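Local structure of glucokinase (Thermus thermophilus, 3VOV) at the interface of chains A and B and the interface of chains A and C. The protein catalyses the ATP-dependent phosphorylation of glucose and probably related hexoses, as a zinc-containing sugar kinase of the ROK family. Numbering follows the deposited sequence. Chains: chain A/B/C, Glucokinase.

Contact 1: the interface of chains A and B. Residues chain A 148-154; chain B 233-234, 236-237.
B:Asp237 drives its side chain into the chain A loop running from A:Gly149 to A:Gly154, forming a polar lock between two copies of this ROK-family kinase. The aspartate follows directly on helix 212-236 of chain B, and CG stands anti to the backbone N (chi1 -174°), which aims the carboxylate into the loop. CB lies between A:Gly149 and A:Gly154, 3.6 Å from A:Gly149 CA, a close approach that the bare glycines permit. CG is flanked by two CB atoms, that of A:Arg151 and that of A:Gln153, the latter 3.5 Å from it. At the tip, B:Asp237 OD2 accepts from the backbone A:Arg151 N and A:Gln153 N, each at 2.7 Å and reaching it from opposite faces of the carboxylate. OD1 is pinched in the same way. The extended A:Arg151 sends NH1 to B:Asp237 OD1 as a salt bridge of 2.8 Å, with OD1 lying close to the guanidinium plane. A:Gln153 NE2 comes over the other face, 3.1 Å from B:Asp237 OD1 and 70° out of the carboxylate plane. Gripped on both faces at both oxygens, the group can hardly turn. An alanine here would probably leave the guanidinium of A:Arg151 without its charge partner and the two loop N-H groups without their acceptor. Behind the side chain, the backbone O of B:Asp237 accepts A:Glu150 N at 2.8 Å, in a nearly straight bond (168° at the hydrogen).

Contact 2: the interface of chains A and C. Residues chain A 163, 216, 220, 224; chain C 165-166, 173-174.
C:Glu174 OE1 is gripped side-on by two guanidinium nitrogens of A:Arg216, NE at 2.9 Å and NH2 at 2.8 Å, in a salt bridge whose two planes are nearly coplanar. In sequence the glutamate lies between zinc-binding cysteines of the ROK-family cysteine motif, while A:Arg216 is on helix 212-236 of the facing subunit. The backbone of C:Leu173 lies over one guanidinium face, CA 3.7 Å above the plane near its rim. The other carboxylate oxygen, C:Glu174 OE2, takes C:Gly165 N of its own chain at 2.9 Å, a second-shell bond that ties the carboxylate to the glycine pair. A lysine in place of A:Arg216 would probably lose the paired grip on OE1 and leave the carboxylate freer to turn. One helical turn on, A:Gln220 reaches out extended, CG anti to the backbone N (chi1 -178°), and NE2 gives a straight bond of 3.0 Å to C:Gly166 O, coming from above that carbonyl's plane. Its OE1 rests 3.4 Å from C:Glu174 CG, the amide standing upright to the carboxylate. A further turn along, A:Tyr224 OH donates to C:Gly165 O at 2.7 Å, the acceptor lying in the plane of the phenol ring. A:Leu163 CD2 touches that same carbonyl oxygen, 3.4 Å away.

Contact 3: the interface of chains A and B. Residues chain A 153, 156, 159-160, 171, 173; chain B 234, 266, 270.
The indole of B:Trp270 lies against two zinc ligands of chain A, A:Cys171 and A:His159, the first from the ROK cysteine motif. Among the hydrogen bonds, B:Trp270 NE1 donates to A:Cys171 SG at 3.4 Å, with the sulfur almost in the ring plane. The same sulfur also accepts A:Leu173 N of its own chain, so a metal-bound sulfur, likely to carry negative charge, gains two N-H donors. The backbone O of B:Lys234, near the end of helix 212-236, receives A:Glu156 N at 2.9 Å. By way of water 1, B:Lys234 NZ reaches A:His159 O. The same amino group donates to B:Tyr266 O of its own chain at 2.7 Å, nearly along the C=O axis.

The aromatic contact is edge-to-face: the six-membered ring of B:Trp270 and the imidazole of A:His159 are inclined at 57°, and B:Trp270 CZ2 comes within 3.4 Å of A:His159 CB. Around the indole rim, A:Glu156 CG meets B:Trp270 CZ3, 3.7 Å away, and the amide of A:Gln153 comes to CE3. Bent at chi2 (-61°) and chi4, B:Lys234 lays its CE over the centre of the indole face. A:Leu173 CD1 meets it tip to tip, 3.6 Å from B:Lys234 CE.

Contact 4: the interface of chains A and B. Residues chain A 231, 234, 265-268, 270; chain B 159, 161, 171, 173.
B:Leu173, from the zinc-binding cysteine motif of the ROK family, plugs into a stretch of chain A backbone following helix 253-265, and this is the tight part of the contact. Its CG lies anti to the carbonyl carbon (chi1 -51°), and the two methyls fork over the backbone carbonyls. CD1 sits 3.3 Å from A:Tyr266 O and also meets the tip of A:Lys234. CD2 packs 3.6 Å from A:Tyr266 CA and 3.4 Å from A:Gln268 O, with A:Arg265 O also near. At right angles to the leucine, A:Trp270 fills the neighbouring side: NE1 donates to B:Cys171 SG at 3.4 Å, and the ring meets the imidazole of B:His159 edge-to-face.

Toward B:Thr161 the packing gives way to water and sparse contacts. Water 2 joins three groups, A:Lys234 NZ, B:His159 O at 2.6 Å and B:Thr161 OG1 at 2.8 Å. The threonine holds OG1 beside its backbone N (chi1 -59°), which turns the hydroxyl to that water and CG2 obliquely to the ring of A:Tyr266, 3.9 Å from CE1. Beyond it, A:Ser231 OG on helix 212-236 accepts B:Thr161 N at 2.8 Å in a fairly straight bond (164° at the hydrogen).

Contact 1: the interface of chains A and B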
# COMPACT_ATOMS: atom_id res chain seq x y z
N ARG A 148 -10.99 28.33 -1.38
CA ARG A 148 -12.12 27.82 -0.58
C ARG A 148 -12.85 26.66 -1.23
O ARG A 148 -13.48 25.84 -0.55
CB ARG A 148 -13.12 28.94 -0.28
CG ARG A 148 -12.53 30.05 0.56
CD ARG A 148 -13.60 30.89 1.24
NE ARG A 148 -13.02 31.98 2.03
CZ ARG A 148 -13.31 33.28 1.85
NH1 ARG A 148 -14.16 33.66 0.90
NH2 ARG A 148 -12.73 34.21 2.61
N GLY A 149 -12.78 26.60 -2.56
CA GLY A 149 -13.46 25.56 -3.33
C GLY A 149 -14.87 25.96 -3.72
O GLY A 149 -15.46 26.87 -3.12
N GLU A 150 -15.43 25.28 -4.71
CA GLU A 150 -16.79 25.60 -5.15
C GLU A 150 -17.83 25.36 -4.01
O GLU A 150 -18.85 26.04 -3.91
CB GLU A 150 -17.09 24.79 -6.42
CG GLU A 150 -18.53 24.68 -6.88
CD GLU A 150 -19.00 25.89 -7.68
OE1 GLU A 150 -18.16 26.69 -8.16
OE2 GLU A 150 -20.24 26.01 -7.82
N ARG A 151 -17.51 24.42 -3.13
CA ARG A 151 -18.44 23.98 -2.09
C ARG A 151 -17.91 24.21 -0.67
O ARG A 151 -18.43 23.64 0.28
CB ARG A 151 -18.73 22.49 -2.31
CG ARG A 151 -19.50 22.22 -3.62
CD ARG A 151 -19.54 20.71 -3.87
NE ARG A 151 -19.73 20.44 -5.29
CZ ARG A 151 -18.76 20.57 -6.20
NH1 ARG A 151 -17.52 20.94 -5.84
NH2 ARG A 151 -19.05 20.35 -7.46
N GLY A 152 -16.88 25.03 -0.51
CA GLY A 152 -16.20 25.15 0.78
C GLY A 152 -15.38 23.95 1.24
O GLY A 152 -14.97 23.89 2.40
N GLN A 153 -15.15 22.98 0.36
CA GLN A 153 -14.32 21.81 0.72
C GLN A 153 -12.85 21.96 0.29
O GLN A 153 -12.06 21.02 0.46
CB GLN A 153 -14.84 20.49 0.08
CG GLN A 153 -16.27 20.09 0.34
CD GLN A 153 -16.67 18.81 -0.42
OE1 GLN A 153 -17.22 17.86 0.19
NE2 GLN A 153 -16.39 18.76 -1.76
N GLY A 154 -12.46 23.10 -0.28
CA GLY A 154 -11.05 23.25 -0.73
C GLY A 154 -10.09 23.24 0.44
O GLY A 154 -10.45 23.66 1.54
N VAL B 233 -10.07 16.16 -5.43
CA VAL B 233 -11.26 16.92 -5.02
C VAL B 233 -11.10 17.47 -3.59
O VAL B 233 -11.56 18.57 -3.29
CB VAL B 233 -12.53 16.05 -5.13
CG1 VAL B 233 -13.74 16.72 -4.37
CG2 VAL B 233 -12.85 15.84 -6.61
N LYS B 234 -10.41 16.74 -2.73
CA LYS B 234 -10.22 17.22 -1.35
C LYS B 234 -9.29 18.44 -1.35
O LYS B 234 -9.38 19.32 -0.50
CB LYS B 234 -9.58 16.12 -0.46
CG LYS B 234 -10.19 14.71 -0.57
CD LYS B 234 -11.62 14.67 -0.18
CE LYS B 234 -12.08 13.21 -0.05
NZ LYS B 234 -11.72 12.31 -1.21
N PHE B 236 -8.79 20.56 -4.07
CA PHE B 236 -9.25 21.67 -4.90
C PHE B 236 -10.74 22.00 -4.83
O PHE B 236 -11.09 23.15 -5.06
CB PHE B 236 -8.87 21.44 -6.38
CG PHE B 236 -7.41 21.47 -6.64
CD1 PHE B 236 -6.74 22.69 -6.79
CD2 PHE B 236 -6.67 20.28 -6.79
CE1 PHE B 236 -5.37 22.74 -7.06
CE2 PHE B 236 -5.30 20.32 -7.05
CZ PHE B 236 -4.64 21.54 -7.18
N ASP B 237 -11.60 20.99 -4.56
CA ASP B 237 -13.07 21.16 -4.51
C ASP B 237 -13.55 21.89 -5.77
O ASP B 237 -14.15 22.97 -5.69
CB ASP B 237 -13.51 21.92 -3.22
CG ASP B 237 -15.04 21.99 -3.05
OD1 ASP B 237 -15.78 21.17 -3.65
OD2 ASP B 237 -15.50 22.87 -2.29

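Contact 2: the interface of chains A and C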
# COMPACT_ATOMS: atom_id res chain seq x y z
N LEU A 163 -2.73 5.99 1.50
CA LEU A 163 -2.55 4.55 1.62
C LEU A 163 -3.87 3.87 1.35
O LEU A 163 -4.66 3.66 2.24
CB LEU A 163 -1.96 4.21 3.01
CG LEU A 163 -1.69 2.70 3.28
CD1 LEU A 163 -0.56 2.23 2.35
CD2 LEU A 163 -1.29 2.50 4.70
N ARG A 216 9.10 3.10 15.71
CA ARG A 216 8.58 2.62 14.42
C ARG A 216 7.33 3.39 14.04
O ARG A 216 7.15 3.82 12.89
CB ARG A 216 8.26 1.13 14.53
CG ARG A 216 8.34 0.34 13.17
CD ARG A 216 7.53 -0.96 13.27
NE ARG A 216 7.55 -1.73 12.00
CZ ARG A 216 8.55 -2.53 11.64
NH1 ARG A 216 9.60 -2.68 12.44
NH2 ARG A 216 8.49 -3.20 10.51
N GLN A 220 7.05 6.31 11.13
CA GLN A 220 6.10 6.04 10.05
C GLN A 220 5.16 7.23 9.82
O GLN A 220 4.92 7.61 8.68
CB GLN A 220 5.29 4.76 10.29
CG GLN A 220 4.33 4.44 9.12
CD GLN A 220 3.61 3.09 9.28
OE1 GLN A 220 4.23 2.06 9.06
NE2 GLN A 220 2.29 3.11 9.62
N TYR A 224 4.74 9.75 6.41
CA TYR A 224 3.45 10.00 5.73
C TYR A 224 3.17 11.50 5.56
O TYR A 224 2.68 11.95 4.53
CB TYR A 224 2.25 9.28 6.41
CG TYR A 224 2.14 7.82 5.99
CD1 TYR A 224 2.13 7.45 4.61
CD2 TYR A 224 2.07 6.80 6.93
CE1 TYR A 224 2.04 6.10 4.24
CE2 TYR A 224 1.95 5.44 6.56
CZ TYR A 224 1.94 5.11 5.23
OH TYR A 224 1.86 3.78 4.88
N GLY C 165 3.69 -0.40 5.73
CA GLY C 165 3.23 0.95 5.99
C GLY C 165 1.85 0.99 6.65
O GLY C 165 1.29 2.06 6.86
N GLY C 166 1.31 -0.19 6.98
CA GLY C 166 -0.00 -0.28 7.61
C GLY C 166 0.01 -0.06 9.12
O GLY C 166 1.00 0.39 9.68
N LEU C 173 5.82 -5.08 14.73
CA LEU C 173 5.77 -4.70 13.30
C LEU C 173 4.55 -3.81 12.95
O LEU C 173 3.98 -3.13 13.81
CB LEU C 173 5.79 -5.97 12.40
CG LEU C 173 6.84 -7.04 12.73
CD1 LEU C 173 6.65 -8.36 11.87
CD2 LEU C 173 8.23 -6.44 12.56
N GLU C 174 4.15 -3.86 11.67
CA GLU C 174 3.04 -3.07 11.17
C GLU C 174 2.45 -3.74 9.92
O GLU C 174 3.17 -4.38 9.16
CB GLU C 174 3.52 -1.62 10.88
CG GLU C 174 3.78 -1.29 9.41
CD GLU C 174 5.09 -1.91 8.87
OE1 GLU C 174 6.01 -2.24 9.66
OE2 GLU C 174 5.19 -2.02 7.64

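Contact 3: the interface of chains A and B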
# COMPACT_ATOMS: atom_id res chain seq x y z
N GLN A 153 -15.15 22.98 0.36
CA GLN A 153 -14.32 21.81 0.72
C GLN A 153 -12.85 21.96 0.29
O GLN A 153 -12.06 21.02 0.46
CB GLN A 153 -14.84 20.49 0.08
CG GLN A 153 -16.27 20.09 0.34
CD GLN A 153 -16.67 18.81 -0.42
OE1 GLN A 153 -17.22 17.86 0.19
NE2 GLN A 153 -16.39 18.76 -1.76
N GLU A 156 -8.86 20.65 2.05
CA GLU A 156 -9.10 19.57 3.05
C GLU A 156 -7.94 18.61 3.00
O GLU A 156 -8.08 17.43 2.65
CB GLU A 156 -10.46 18.87 2.79
CG GLU A 156 -11.64 19.65 3.40
CD GLU A 156 -11.67 19.61 4.94
OE1 GLU A 156 -10.96 18.83 5.61
OE2 GLU A 156 -12.44 20.38 5.52
N HIS A 159 -7.32 14.94 4.12
CA HIS A 159 -8.08 13.84 3.56
C HIS A 159 -7.67 13.41 2.17
O HIS A 159 -8.41 12.69 1.50
CB HIS A 159 -9.60 14.02 3.74
CG HIS A 159 -9.97 14.22 5.18
ND1 HIS A 159 -10.04 13.19 6.08
CD2 HIS A 159 -10.12 15.36 5.90
CE1 HIS A 159 -10.30 13.67 7.29
NE2 HIS A 159 -10.34 14.99 7.21
N LEU A 160 -6.47 13.81 1.74
CA LEU A 160 -5.88 13.15 0.56
C LEU A 160 -5.54 11.70 0.91
O LEU A 160 -5.03 11.43 1.99
CB LEU A 160 -4.64 13.90 0.06
CG LEU A 160 -5.22 14.99 -0.91
CD1 LEU A 160 -5.41 16.33 -0.17
CD2 LEU A 160 -4.41 15.21 -2.20
N CYS A 171 -13.60 10.63 8.25
CA CYS A 171 -14.38 11.27 7.17
C CYS A 171 -15.27 10.29 6.42
O CYS A 171 -16.22 10.70 5.76
CB CYS A 171 -13.51 12.07 6.19
SG CYS A 171 -12.57 10.96 5.06
N LEU A 173 -13.61 7.68 4.62
CA LEU A 173 -12.66 6.94 3.76
C LEU A 173 -11.67 6.09 4.61
O LEU A 173 -11.96 5.77 5.75
CB LEU A 173 -11.89 7.90 2.83
CG LEU A 173 -12.77 8.92 2.13
CD1 LEU A 173 -11.91 9.90 1.23
CD2 LEU A 173 -13.87 8.21 1.36
N LYS B 234 -10.41 16.74 -2.73
CA LYS B 234 -10.22 17.22 -1.35
C LYS B 234 -9.29 18.44 -1.35
O LYS B 234 -9.38 19.32 -0.50
CB LYS B 234 -9.58 16.12 -0.46
CG LYS B 234 -10.19 14.71 -0.57
CD LYS B 234 -11.62 14.67 -0.18
CE LYS B 234 -12.08 13.21 -0.05
NZ LYS B 234 -11.72 12.31 -1.21
N TYR B 266 -14.46 6.88 -3.05
CA TYR B 266 -13.48 7.77 -2.38
C TYR B 266 -14.00 9.18 -2.16
O TYR B 266 -13.21 10.13 -1.83
CB TYR B 266 -12.10 7.72 -3.06
CG TYR B 266 -11.35 6.44 -2.60
CD1 TYR B 266 -10.43 6.49 -1.54
CD2 TYR B 266 -11.67 5.21 -3.13
CE1 TYR B 266 -9.76 5.32 -1.10
CE2 TYR B 266 -11.06 4.04 -2.68
CZ TYR B 266 -10.12 4.09 -1.68
OH TYR B 266 -9.50 2.92 -1.29
N TRP B 270 -18.45 12.89 1.46
CA TRP B 270 -18.06 14.13 0.76
C TRP B 270 -19.08 14.50 -0.30
O TRP B 270 -19.84 13.64 -0.74
CB TRP B 270 -16.67 13.94 0.10
CG TRP B 270 -15.61 13.68 1.11
CD1 TRP B 270 -15.27 12.47 1.68
CD2 TRP B 270 -14.74 14.66 1.70
NE1 TRP B 270 -14.27 12.66 2.60
CE2 TRP B 270 -13.92 13.98 2.62
CE3 TRP B 270 -14.60 16.06 1.56
CZ2 TRP B 270 -12.96 14.65 3.41
CZ3 TRP B 270 -13.62 16.72 2.33
CH2 TRP B 270 -12.82 16.01 3.23
O HOH W 1 -9.17 11.43 -0.74

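Contact 4: the interface of chains A and B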
# COMPACT_ATOMS: atom_id res chain seq x y z
N SER A 231 3.56 15.38 -2.26
CA SER A 231 2.52 15.10 -3.23
C SER A 231 1.70 16.37 -3.57
O SER A 231 1.42 16.67 -4.76
CB SER A 231 1.62 14.03 -2.61
OG SER A 231 1.19 13.21 -3.60
N LYS A 234 3.11 18.78 -6.04
CA LYS A 234 2.84 18.53 -7.49
C LYS A 234 1.50 19.11 -7.87
O LYS A 234 1.30 19.47 -9.01
CB LYS A 234 2.83 17.05 -7.87
CG LYS A 234 3.79 16.15 -7.12
CD LYS A 234 5.18 16.59 -7.21
CE LYS A 234 6.10 15.38 -6.83
NZ LYS A 234 6.03 14.97 -5.37
N ARG A 265 12.83 13.01 -0.30
CA ARG A 265 12.77 11.80 -1.17
C ARG A 265 11.62 11.81 -2.15
O ARG A 265 11.75 11.30 -3.26
CB ARG A 265 12.72 10.52 -0.33
CG ARG A 265 14.09 10.18 0.27
CD ARG A 265 14.09 8.75 0.91
NE ARG A 265 14.01 7.67 -0.10
CZ ARG A 265 12.92 6.94 -0.40
NH1 ARG A 265 11.76 7.16 0.21
NH2 ARG A 265 13.00 5.99 -1.34
N TYR A 266 10.49 12.39 -1.76
CA TYR A 266 9.31 12.43 -2.65
C TYR A 266 9.27 13.70 -3.51
O TYR A 266 8.26 14.00 -4.22
CB TYR A 266 8.00 12.16 -1.90
CG TYR A 266 7.85 10.67 -1.69
CD1 TYR A 266 7.07 9.90 -2.54
CD2 TYR A 266 8.57 10.03 -0.69
CE1 TYR A 266 6.99 8.51 -2.37
CE2 TYR A 266 8.50 8.65 -0.52
CZ TYR A 266 7.71 7.90 -1.36
OH TYR A 266 7.64 6.53 -1.16
N LEU A 267 10.39 14.43 -3.47
CA LEU A 267 10.62 15.50 -4.47
C LEU A 267 11.89 15.30 -5.37
O LEU A 267 12.31 16.23 -6.07
CB LEU A 267 10.62 16.86 -3.78
CG LEU A 267 9.20 17.24 -3.34
CD1 LEU A 267 9.20 18.33 -2.22
CD2 LEU A 267 8.43 17.71 -4.59
N GLN A 268 12.49 14.11 -5.33
CA GLN A 268 13.54 13.73 -6.29
C GLN A 268 12.99 13.86 -7.69
O GLN A 268 11.93 13.27 -8.03
CB GLN A 268 14.01 12.27 -6.07
CG GLN A 268 14.68 12.09 -4.73
CD GLN A 268 15.13 10.66 -4.39
OE1 GLN A 268 15.11 9.70 -5.21
NE2 GLN A 268 15.58 10.52 -3.14
N TRP A 270 12.26 16.88 -8.79
CA TRP A 270 11.38 18.06 -8.73
C TRP A 270 12.12 19.18 -8.05
O TRP A 270 13.08 18.93 -7.36
CB TRP A 270 10.07 17.73 -7.92
CG TRP A 270 9.25 16.66 -8.63
CD1 TRP A 270 9.45 15.31 -8.59
CD2 TRP A 270 8.16 16.88 -9.53
NE1 TRP A 270 8.56 14.67 -9.41
CE2 TRP A 270 7.75 15.61 -10.00
CE3 TRP A 270 7.48 18.03 -9.97
CZ2 TRP A 270 6.69 15.44 -10.89
CZ3 TRP A 270 6.43 17.89 -10.89
CH2 TRP A 270 6.03 16.59 -11.32
N HIS B 159 1.52 13.16 -11.08
CA HIS B 159 2.63 12.77 -10.25
C HIS B 159 2.32 12.86 -8.77
O HIS B 159 3.20 12.91 -7.94
CB HIS B 159 3.91 13.50 -10.69
CG HIS B 159 4.26 13.18 -12.10
ND1 HIS B 159 4.96 12.04 -12.45
CD2 HIS B 159 3.89 13.77 -13.26
CE1 HIS B 159 5.05 11.98 -13.77
NE2 HIS B 159 4.40 13.02 -14.28
N THR B 161 1.37 11.06 -5.40
CA THR B 161 1.73 9.74 -4.97
C THR B 161 0.44 9.01 -4.49
O THR B 161 -0.12 9.40 -3.48
CB THR B 161 2.73 9.83 -3.82
OG1 THR B 161 3.89 10.54 -4.27
CG2 THR B 161 3.16 8.40 -3.33
N CYS B 171 9.26 10.29 -13.58
CA CYS B 171 9.64 11.55 -12.89
C CYS B 171 10.76 11.42 -11.83
O CYS B 171 11.40 12.40 -11.49
CB CYS B 171 8.42 12.24 -12.30
SG CYS B 171 7.94 11.59 -10.69
N LEU B 173 10.12 9.38 -8.98
CA LEU B 173 9.44 8.84 -7.82
C LEU B 173 8.89 7.43 -8.05
O LEU B 173 9.35 6.72 -8.94
CB LEU B 173 8.30 9.79 -7.37
CG LEU B 173 8.71 11.26 -7.17
CD1 LEU B 173 7.48 12.12 -6.88
CD2 LEU B 173 9.81 11.40 -6.11
O HOH W 2 4.13 13.09 -5.51

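Contacts 1, 3 and 4 belong to the two-fold A-B interface. Contacts 1 and 3 adjoin, their C-alpha centres about 10 Å apart, and share A:Gln153 and B:Lys234. Contact 4 largely repeats contact 3 with the chains exchanged, about 21 Å away, adding A:Ser231 and B:Thr161. Contact 2, on the A-C interface, lies about 19 to 29 Å from the others. Helix 212-236 serves both interfaces, its first half in contact 2 and its end, or the residue just after it, in the others, and residue 173 of the cysteine motif recurs in contacts 2, 3 and 4. The zinc region may thus brace both pairings in the four-chain deposited assembly.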